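Local structure of peptidoglycan N-acetylglucosamine deacetylase (Agathobacter rectalis, 5JMU) at residues P17-Y23 with H178-V182; N151-G155 with N170-V175; E165-V171 with E197-Q201. The protein probably removes acetyl groups from N-acetylglucosamine in peptidoglycan, using the zinc ion held by this catalytic domain of a longer, probably membrane-bound protein. One frame throughout, in Å; residues are numbered along the deposited sequence. Where two conformers were deposited one is given.

Contact 1: P17-Y23 with H178-V182; sequences PGNKIIY and HNVSV. With ACT (acetate ion), chain B.
Two neighbouring parallel strands of the NodB-type polysaccharide deacetylase barrel begin side by side here, 21-23 and 180-182, their short axes 4.7 Å apart and 12° from parallel. Ile21 pairs with Val180, Ile22 with Ser181 and Tyr23 with Val182, CA-CA 4.7, 4.8 and 4.8 Å. Three backbone hydrogen bonds zigzag across: Ile21 N to Asn179 O (2.9 Å), Ser181 N to Ile21 O (2.9 Å) and Tyr23 N to Ser181 O (2.8 Å). Ahead of the strands, Gly18 (phi 106°, psi -158°) is shaped so that a CB would jam against the preceding carbonyl, and Lys20 (54°/63°) turns the chain into its strand. Asn179 (chi1 t) fills the gap left by this bend; its amide, both donor and acceptor, receives Lys20 N at OD1 (2.9 Å) and gives ND2 to Asn19 OD1 (2.9 Å).

Ile21, Tyr23, Val180 and Val182 share one face of the sheet. From it the Tyr23 ring (chi1 m, chi2 -84°) rises, slanting back toward Pro17, and turns its CD2/CE2 side to the valines, Val180 CG1 3.5 Å from CE2 and Val182 CG2, obliquely, 3.9 Å from CD2. Beta-branched valines give compact knobs beside the flat ring; Val180 CG2 fills the hollow, 4.2 Å from Ile21 CB and 4.3 Å from Pro17 CG. Ile22 and Ser181 occupy the other face, both touching Val175 of helix 164-175. His178 ND1 donates to acetate OXT (2.9 Å), an ion probably from the crystallisation liquor. Small Ser181 leaves room for a water hydrogen-bonded to Ser181 OG (2.8 Å), Ile21 O (2.9 Å) and His178 O (2.8 Å).

Contact 2: N151-G155 with N170-V175; sequences NVSSG and NVISGV
Residues 151-155 run extended through Val152 (phi -130°, psi 118°) and Ser153, a short, weakly bonded strand, then bend at Ser154 (-89°/-12°) and leave through Gly155 with positive phi (75°). Against them lies the last part of a helix, 170-175, regular throughout, with Gly174 N to Asn170 O and Val175 N to Val171 O both at 2.9 Å. The backbones come closest at two places, Val152 to Gly174 (CA-CA 5.2 Å) and Ser154 to Val171 (5.1 Å).

Gly174 explains the first approach: a CB there would lie 2.7 Å from Val152 CG1, so the bare helix surface becomes a hollow for the valine. Val152 (chi1 t) points into it, with CG2 3.6 Å from Gly174 O and 4.2 Å from Val175 CG2, and CG1 3.9 Å from Val171 O. At the second approach the Ser154 CA-to-CB bond points away from the helix overall, though CB itself packs 3.7 Å from Val171 CG2; its hydroxyl (chi1 p) is engaged with Leu184 O of strand 180-186 and Asp156 N. Asn170 (chi1 m) reaches from the helix to the bend, donating ND2 to Ser154 O (3.0 Å, angle 165°); the amide passes so near Gly155, 3.9 Å from its CA, that a CB on that residue would clash with ND2.

This is strand-on-helix packing within a beta-alpha-beta unit, strand 152-153, helix 164-175 and strand 180-186, the repeating element of the barrel fold of NodB-type polysaccharide deacetylases.

Contact 3: E165-V171 with E197-Q201; sequences EQVVQNV and EQIIQ
Ile199 (chi1 m, chi2 t) lies over the hollow between Val167, Val168 and Val171, one turn of the facing helix. Its CG2 touches Val171 CG1 at 3.7 Å, its CG1 lies 4.1 Å from Val168 CA, and its CD1 comes within 4.4 Å of Val167 CG1. The segments 165-171 and 197-201 are both helical, with axes 9.4 Å apart, crossing at -31°; the nearest CA pair is Val168 with Ile199, 5.8 Å. Short, branched valines (all chi1 t) keep one helix surface low, so the longer isoleucine can reach across. Toward the solvent Gln198 covers Val168, and Glu165, whose OE2 accepts Gln169 NE2 (2.8 Å) one turn on, closes the edge beside it; long polar chains suit this solvent-facing border.

Helices 164-175 and 196-205 thus pack side by side on the outside of the barrel, resting on strand 180-186 through Val171 on Val183 and Ile199 on Gln185, while Ile200 meets Leu41 of helix 34-43.

How the contacts relate
The three contacts lead from the sheet outward: strand on strand in contact 1, strand on helix in contact 2, helix on helix in contact 3. Contacts 1 and 2, centres 12 Å apart, meet at strand 180-186, where Asn151 OD1 lies 2.7 Å from Val182 N and Asn151 ND2 3.0 Å from Val180 O, probable hydrogen bonds. Contacts 2 and 3, centres 9 Å apart, share Asn170 and Val171, and Ser154 CB packs 4.0 Å from Val167 CG1. Contacts 1 and 3 do not touch, nearest atoms about 6 Å apart. The zinc bound by Asp28, His76 and His80 lies about 12 Å from the Ser154 side chain and 13 Å from that of Val182; contact 3 is remote.

Contact 1: P17-Y23 with H178-V182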
loop_
_atom_site.group_PDB
_atom_site.type_symbol
_atom_site.label_atom_id
_atom_site.label_comp_id
_atom_site.label_asym_id
_atom_site.label_seq_id
_atom_site.Cartn_x
_atom_site.Cartn_y
_atom_site.Cartn_z
ATOM N N PRO A 17 -17.623 4.726 -1.425
ATOM C CA PRO A 17 -17.600 3.479 -0.648
ATOM C C PRO A 17 -18.438 3.555 0.605
ATOM O O PRO A 17 -18.552 2.529 1.284
ATOM C CB PRO A 17 -16.120 3.322 -0.271
ATOM C CG PRO A 17 -15.665 4.742 -0.109
ATOM C CD PRO A 17 -16.387 5.510 -1.237
ATOM N N GLY A 18 -19.062 4.706 0.890
ATOM C CA GLY A 18 -19.853 4.841 2.099
ATOM C C GLY A 18 -19.137 5.688 3.127
ATOM O O GLY A 18 -18.228 6.452 2.826
ATOM N N ASN A 19 -19.528 5.518 4.373
ATOM C CA ASN A 19 -18.980 6.362 5.423
ATOM C C ASN A 19 -18.233 5.536 6.470
ATOM O O ASN A 19 -18.541 4.349 6.662
ATOM C CB ASN A 19 -20.108 7.159 6.063
ATOM C CG ASN A 19 -20.777 8.069 5.063
ATOM O OD1 ASN A 19 -20.101 8.769 4.300
ATOM N ND2 ASN A 19 -22.103 7.976 4.971
ATOM N N LYS A 20 -17.283 6.185 7.142
ATOM C CA LYS A 20 -16.434 5.553 8.172
ATOM C C LYS A 20 -15.769 4.310 7.580
ATOM O O LYS A 20 -15.961 3.177 8.053
ATOM C CB LYS A 20 -17.240 5.257 9.437
ATOM C CG LYS A 20 -17.590 6.539 10.180
ATOM C CD LYS A 20 -18.546 6.326 11.335
ATOM C CE LYS A 20 -17.833 5.829 12.513
ATOM N NZ LYS A 20 -18.719 5.964 13.699
ATOM N N ILE A 21 -14.934 4.561 6.567
ATOM C CA ILE A 21 -14.262 3.500 5.813
ATOM C C ILE A 21 -12.796 3.491 6.202
ATOM O O ILE A 21 -12.182 4.554 6.309
ATOM C CB ILE A 21 -14.372 3.724 4.299
ATOM C CG1 ILE A 21 -15.854 3.809 3.860
ATOM C CG2 ILE A 21 -13.559 2.670 3.529
ATOM C CD1 ILE A 21 -16.685 2.568 4.226
ATOM N N ILE A 22 -12.230 2.298 6.388
ATOM C CA ILE A 22 -10.771 2.157 6.582
ATOM C C ILE A 22 -10.214 1.173 5.568
ATOM O O ILE A 22 -10.643 -0.006 5.511
ATOM C CB ILE A 22 -10.424 1.677 8.005
ATOM C CG1 ILE A 22 -11.005 2.650 9.053
ATOM C CG2 ILE A 22 -8.883 1.578 8.157
ATOM C CD1 ILE A 22 -10.951 2.116 10.469
ATOM N N TYR A 23 -9.220 1.635 4.812
ATOM C CA TYR A 23 -8.464 0.744 3.941
ATOM C C TYR A 23 -7.154 0.498 4.666
ATOM O O TYR A 23 -6.283 1.387 4.673
ATOM C CB TYR A 23 -8.206 1.375 2.570
ATOM C CG TYR A 23 -9.454 1.706 1.749
ATOM C CD1 TYR A 23 -10.083 0.751 0.957
ATOM C CD2 TYR A 23 -9.937 3.023 1.705
ATOM C CE1 TYR A 23 -11.196 1.092 0.185
ATOM C CE2 TYR A 23 -11.058 3.372 0.931
ATOM C CZ TYR A 23 -11.681 2.405 0.171
ATOM O OH TYR A 23 -12.779 2.757 -0.589
ATOM N N HIS A 178 -10.792 11.368 9.346
ATOM C CA HIS A 178 -11.203 11.178 7.959
ATOM C C HIS A 178 -12.420 10.305 7.870
ATOM O O HIS A 178 -12.496 9.284 8.533
ATOM C CB HIS A 178 -10.090 10.506 7.117
ATOM C CG HIS A 178 -8.813 11.297 7.100
ATOM N ND1 HIS A 178 -8.694 12.518 6.465
ATOM C CD2 HIS A 178 -7.600 11.027 7.640
ATOM C CE1 HIS A 178 -7.460 12.987 6.651
ATOM N NE2 HIS A 178 -6.776 12.098 7.349
ATOM N N ASN A 179 -13.353 10.681 7.014
ATOM C CA ASN A 179 -14.478 9.789 6.755
ATOM C C ASN A 179 -14.018 8.534 6.046
ATOM O O ASN A 179 -14.567 7.435 6.262
ATOM C CB ASN A 179 -15.523 10.518 5.916
ATOM C CG ASN A 179 -16.801 9.726 5.781
ATOM O OD1 ASN A 179 -17.234 9.073 6.726
ATOM N ND2 ASN A 179 -17.403 9.791 4.608
ATOM N N VAL A 180 -13.043 8.701 5.169
ATOM C CA VAL A 180 -12.456 7.599 4.429
ATOM C C VAL A 180 -10.953 7.613 4.634
ATOM O O VAL A 180 -10.291 8.557 4.226
ATOM C CB VAL A 180 -12.805 7.691 2.911
ATOM C CG1 VAL A 180 -12.041 6.552 2.129
ATOM C CG2 VAL A 180 -14.346 7.633 2.731
ATOM N N SER A 181 -10.427 6.582 5.292
ATOM C CA SER A 181 -9.004 6.539 5.661
ATOM C C SER A 181 -8.268 5.500 4.861
ATOM O O SER A 181 -8.778 4.403 4.689
ATOM C CB SER A 181 -8.802 6.178 7.146
ATOM O OG SER A 181 -9.390 7.163 8.011
ATOM N N VAL A 182 -7.029 5.832 4.460
ATOM C CA VAL A 182 -6.087 4.861 3.889
ATOM C C VAL A 182 -4.905 4.874 4.847
ATOM O O VAL A 182 -4.194 5.877 4.955
ATOM C CB VAL A 182 -5.612 5.254 2.463
ATOM C CG1 VAL A 182 -4.556 4.273 1.954
ATOM C CG2 VAL A 182 -6.835 5.332 1.515
HETATM C C ACT B . -10.439 14.645 4.406
HETATM O O ACT B . -10.381 15.779 4.922
HETATM O OXT ACT B . -10.943 13.720 5.101
HETATM C CH3 ACT B . -9.925 14.393 3.025
HETATM O O HOH W 1 -12.050 6.514 8.383
#

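Contact 2: N151-G155 with N170-V175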
loop_
_atom_site.group_PDB
_atom_site.type_symbol
_atom_site.label_atom_id
_atom_site.label_comp_id
_atom_site.label_asym_id
_atom_site.label_seq_id
_atom_site.Cartn_x
_atom_site.Cartn_y
_atom_site.Cartn_z
ATOM N N ASN A 151 -3.602 8.634 3.999
ATOM C CA ASN A 151 -3.911 9.797 4.813
ATOM C C ASN A 151 -3.945 9.467 6.316
ATOM O O ASN A 151 -4.362 10.315 7.099
ATOM C CB ASN A 151 -5.251 10.447 4.389
ATOM C CG ASN A 151 -6.423 9.506 4.535
ATOM O OD1 ASN A 151 -6.285 8.399 5.044
ATOM N ND2 ASN A 151 -7.604 9.954 4.101
ATOM N N VAL A 152 -3.520 8.269 6.708
ATOM C CA VAL A 152 -3.298 7.959 8.139
ATOM C C VAL A 152 -1.929 7.339 8.289
ATOM O O VAL A 152 -1.664 6.299 7.690
ATOM C CB VAL A 152 -4.379 6.993 8.689
ATOM C CG1 VAL A 152 -4.055 6.522 10.133
ATOM C CG2 VAL A 152 -5.713 7.678 8.637
ATOM N N SER A 153 -1.054 7.996 9.051
ATOM C CA SER A 153 0.248 7.411 9.372
ATOM C C SER A 153 0.191 6.554 10.604
ATOM O O SER A 153 -0.431 6.908 11.595
ATOM C CB SER A 153 1.259 8.492 9.570
ATOM O OG SER A 153 1.397 9.106 8.287
ATOM N N SER A 154 0.828 5.388 10.520
ATOM C CA SER A 154 0.919 4.525 11.702
ATOM C C SER A 154 2.147 4.840 12.540
ATOM O O SER A 154 2.252 4.357 13.659
ATOM C CB SER A 154 0.980 3.057 11.283
ATOM O OG SER A 154 2.190 2.869 10.570
ATOM N N GLY A 155 3.066 5.639 12.008
ATOM C CA GLY A 155 4.320 5.917 12.664
ATOM C C GLY A 155 5.306 4.767 12.606
ATOM O O GLY A 155 6.334 4.843 13.270
ATOM N N ASN A 170 -1.737 5.481 17.148
ATOM C CA ASN A 170 -1.532 6.362 15.995
ATOM C C ASN A 170 -2.587 6.125 14.931
ATOM O O ASN A 170 -3.138 7.071 14.357
ATOM C CB ASN A 170 -0.159 6.136 15.362
ATOM C CG ASN A 170 0.971 6.724 16.186
ATOM O OD1 ASN A 170 0.743 7.608 17.013
ATOM N ND2 ASN A 170 2.188 6.247 15.961
ATOM N N VAL A 171 -2.895 4.853 14.674
ATOM C CA VAL A 171 -3.858 4.547 13.617
ATOM C C VAL A 171 -5.276 4.945 14.064
ATOM O O VAL A 171 -6.029 5.589 13.313
ATOM C CB VAL A 171 -3.802 3.078 13.234
ATOM C CG1 VAL A 171 -4.950 2.695 12.247
ATOM C CG2 VAL A 171 -2.452 2.796 12.593
ATOM N N ILE A 172 -5.629 4.629 15.302
ATOM C CA ILE A 172 -6.975 4.944 15.790
ATOM C C ILE A 172 -7.193 6.451 15.837
ATOM O O ILE A 172 -8.241 6.976 15.441
ATOM C CB ILE A 172 -7.182 4.305 17.177
ATOM C CG1 ILE A 172 -7.343 2.780 17.029
ATOM C CG2 ILE A 172 -8.354 4.988 17.932
ATOM C CD1 ILE A 172 -7.320 2.047 18.433
ATOM N N SER A 173 -6.197 7.191 16.303
ATOM C CA SER A 173 -6.376 8.641 16.297
ATOM C C SER A 173 -6.361 9.217 14.868
ATOM O O SER A 173 -7.174 10.109 14.564
ATOM C CB SER A 173 -5.316 9.314 17.174
ATOM O OG SER A 173 -4.029 9.048 16.697
ATOM N N GLY A 174 -5.491 8.733 13.974
ATOM C CA GLY A 174 -5.521 9.252 12.606
ATOM C C GLY A 174 -6.799 8.983 11.807
ATOM O O GLY A 174 -7.250 9.824 11.017
ATOM N N VAL A 175 -7.393 7.804 11.992
ATOM C CA VAL A 175 -8.623 7.439 11.286
ATOM C C VAL A 175 -9.761 8.386 11.614
ATOM O O VAL A 175 -10.629 8.652 10.786
ATOM C CB VAL A 175 -8.990 5.971 11.624
ATOM C CG1 VAL A 175 -10.467 5.691 11.476
ATOM C CG2 VAL A 175 -8.128 5.003 10.762
#

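Contact 3: E165-V171 with E197-Q201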
loop_
_atom_site.group_PDB
_atom_site.type_symbol
_atom_site.label_atom_id
_atom_site.label_comp_id
_atom_site.label_asym_id
_atom_site.label_seq_id
_atom_site.Cartn_x
_atom_site.Cartn_y
_atom_site.Cartn_z
ATOM N N GLU A 165 1.746 -0.702 20.979
ATOM C CA GLU A 165 0.682 0.131 21.516
ATOM C C GLU A 165 0.679 1.512 20.884
ATOM O O GLU A 165 -0.400 2.087 20.650
ATOM C CB GLU A 165 0.811 0.238 23.035
ATOM C CG GLU A 165 -0.373 0.950 23.694
ATOM C CD GLU A 165 -1.752 0.410 23.227
ATOM O OE1 GLU A 165 -1.996 -0.828 23.308
ATOM O OE2 GLU A 165 -2.586 1.235 22.764
ATOM N N GLN A 166 1.858 2.065 20.580
ATOM C CA GLN A 166 1.887 3.370 19.948
ATOM C C GLN A 166 1.330 3.309 18.513
ATOM O O GLN A 166 0.649 4.259 18.062
ATOM C CB GLN A 166 3.313 3.915 19.986
ATOM C CG GLN A 166 3.813 4.265 21.398
ATOM C CD GLN A 166 5.282 4.729 21.438
ATOM O OE1 GLN A 166 6.205 3.956 21.171
ATOM N NE2 GLN A 166 5.492 6.003 21.767
ATOM N N VAL A 167 1.584 2.201 17.796
ATOM C CA VAL A 167 1.028 2.043 16.452
ATOM C C VAL A 167 -0.494 2.005 16.555
ATOM O O VAL A 167 -1.206 2.651 15.780
ATOM C CB VAL A 167 1.560 0.761 15.729
ATOM C CG1 VAL A 167 0.807 0.517 14.406
ATOM C CG2 VAL A 167 3.069 0.834 15.462
ATOM N N VAL A 168 -1.001 1.244 17.526
ATOM C CA VAL A 168 -2.448 1.172 17.704
ATOM C C VAL A 168 -3.027 2.591 17.887
ATOM O O VAL A 168 -3.992 2.979 17.212
ATOM C CB VAL A 168 -2.829 0.257 18.901
ATOM C CG1 VAL A 168 -4.350 0.338 19.140
ATOM C CG2 VAL A 168 -2.404 -1.201 18.588
ATOM N N GLN A 169 -2.450 3.356 18.799
ATOM C CA GLN A 169 -2.964 4.685 19.110
ATOM C C GLN A 169 -2.817 5.625 17.914
ATOM O O GLN A 169 -3.689 6.440 17.664
ATOM C CB GLN A 169 -2.245 5.284 20.320
ATOM C CG GLN A 169 -2.581 4.534 21.601
ATOM C CD GLN A 169 -4.080 4.395 21.789
ATOM O OE1 GLN A 169 -4.826 5.371 21.644
ATOM N NE2 GLN A 169 -4.535 3.177 22.098
ATOM N N ASN A 170 -1.737 5.481 17.148
ATOM C CA ASN A 170 -1.532 6.362 15.995
ATOM C C ASN A 170 -2.587 6.125 14.931
ATOM O O ASN A 170 -3.138 7.071 14.357
ATOM C CB ASN A 170 -0.159 6.136 15.362
ATOM C CG ASN A 170 0.971 6.724 16.186
ATOM O OD1 ASN A 170 0.743 7.608 17.013
ATOM N ND2 ASN A 170 2.188 6.247 15.961
ATOM N N VAL A 171 -2.895 4.853 14.674
ATOM C CA VAL A 171 -3.858 4.547 13.617
ATOM C C VAL A 171 -5.276 4.945 14.064
ATOM O O VAL A 171 -6.029 5.589 13.313
ATOM C CB VAL A 171 -3.802 3.078 13.234
ATOM C CG1 VAL A 171 -4.950 2.695 12.247
ATOM C CG2 VAL A 171 -2.452 2.796 12.593
ATOM N N GLU A 197 -4.644 -6.433 15.084
ATOM C CA GLU A 197 -5.808 -6.967 15.783
ATOM C C GLU A 197 -6.586 -5.919 16.613
ATOM O O GLU A 197 -7.829 -5.795 16.513
ATOM C CB GLU A 197 -5.399 -8.165 16.672
ATOM C CG GLU A 197 -6.585 -8.737 17.443
ATOM C CD GLU A 197 -6.317 -10.131 18.015
ATOM O OE1 GLU A 197 -5.182 -10.404 18.464
ATOM O OE2 GLU A 197 -7.254 -10.946 18.020
ATOM N N GLN A 198 -5.875 -5.150 17.436
ATOM C CA GLN A 198 -6.526 -4.113 18.229
ATOM C C GLN A 198 -7.103 -3.007 17.355
ATOM O O GLN A 198 -8.166 -2.474 17.687
ATOM C CB GLN A 198 -5.553 -3.519 19.210
ATOM C CG GLN A 198 -5.307 -4.382 20.413
ATOM C CD GLN A 198 -4.096 -3.841 21.158
ATOM O OE1 GLN A 198 -4.220 -2.969 22.026
ATOM N NE2 GLN A 198 -2.915 -4.315 20.794
ATOM N N ILE A 199 -6.423 -2.676 16.243
ATOM C CA ILE A 199 -6.944 -1.672 15.323
ATOM C C ILE A 199 -8.294 -2.133 14.744
ATOM O O ILE A 199 -9.257 -1.356 14.704
ATOM C CB ILE A 199 -5.912 -1.390 14.191
ATOM C CG1 ILE A 199 -4.724 -0.592 14.766
ATOM C CG2 ILE A 199 -6.539 -0.606 13.030
ATOM C CD1 ILE A 199 -3.441 -0.654 13.838
ATOM N N ILE A 200 -8.371 -3.387 14.314
ATOM C CA ILE A 200 -9.630 -3.925 13.796
ATOM C C ILE A 200 -10.717 -3.987 14.896
ATOM O O ILE A 200 -11.887 -3.603 14.638
ATOM C CB ILE A 200 -9.429 -5.301 13.167
ATOM C CG1 ILE A 200 -8.597 -5.165 11.875
ATOM C CG2 ILE A 200 -10.814 -5.917 12.830
ATOM C CD1 ILE A 200 -8.097 -6.517 11.346
ATOM N N GLN A 201 -10.352 -4.460 16.079
ATOM C CA GLN A 201 -11.326 -4.504 17.163
ATOM C C GLN A 201 -11.911 -3.114 17.412
ATOM O O GLN A 201 -13.132 -2.957 17.528
ATOM C CB GLN A 201 -10.684 -5.019 18.454
ATOM C CG GLN A 201 -10.375 -6.523 18.368
ATOM C CD GLN A 201 -9.575 -7.045 19.556
ATOM O OE1 GLN A 201 -8.743 -6.356 20.119
ATOM N NE2 GLN A 201 -9.817 -8.282 19.910
#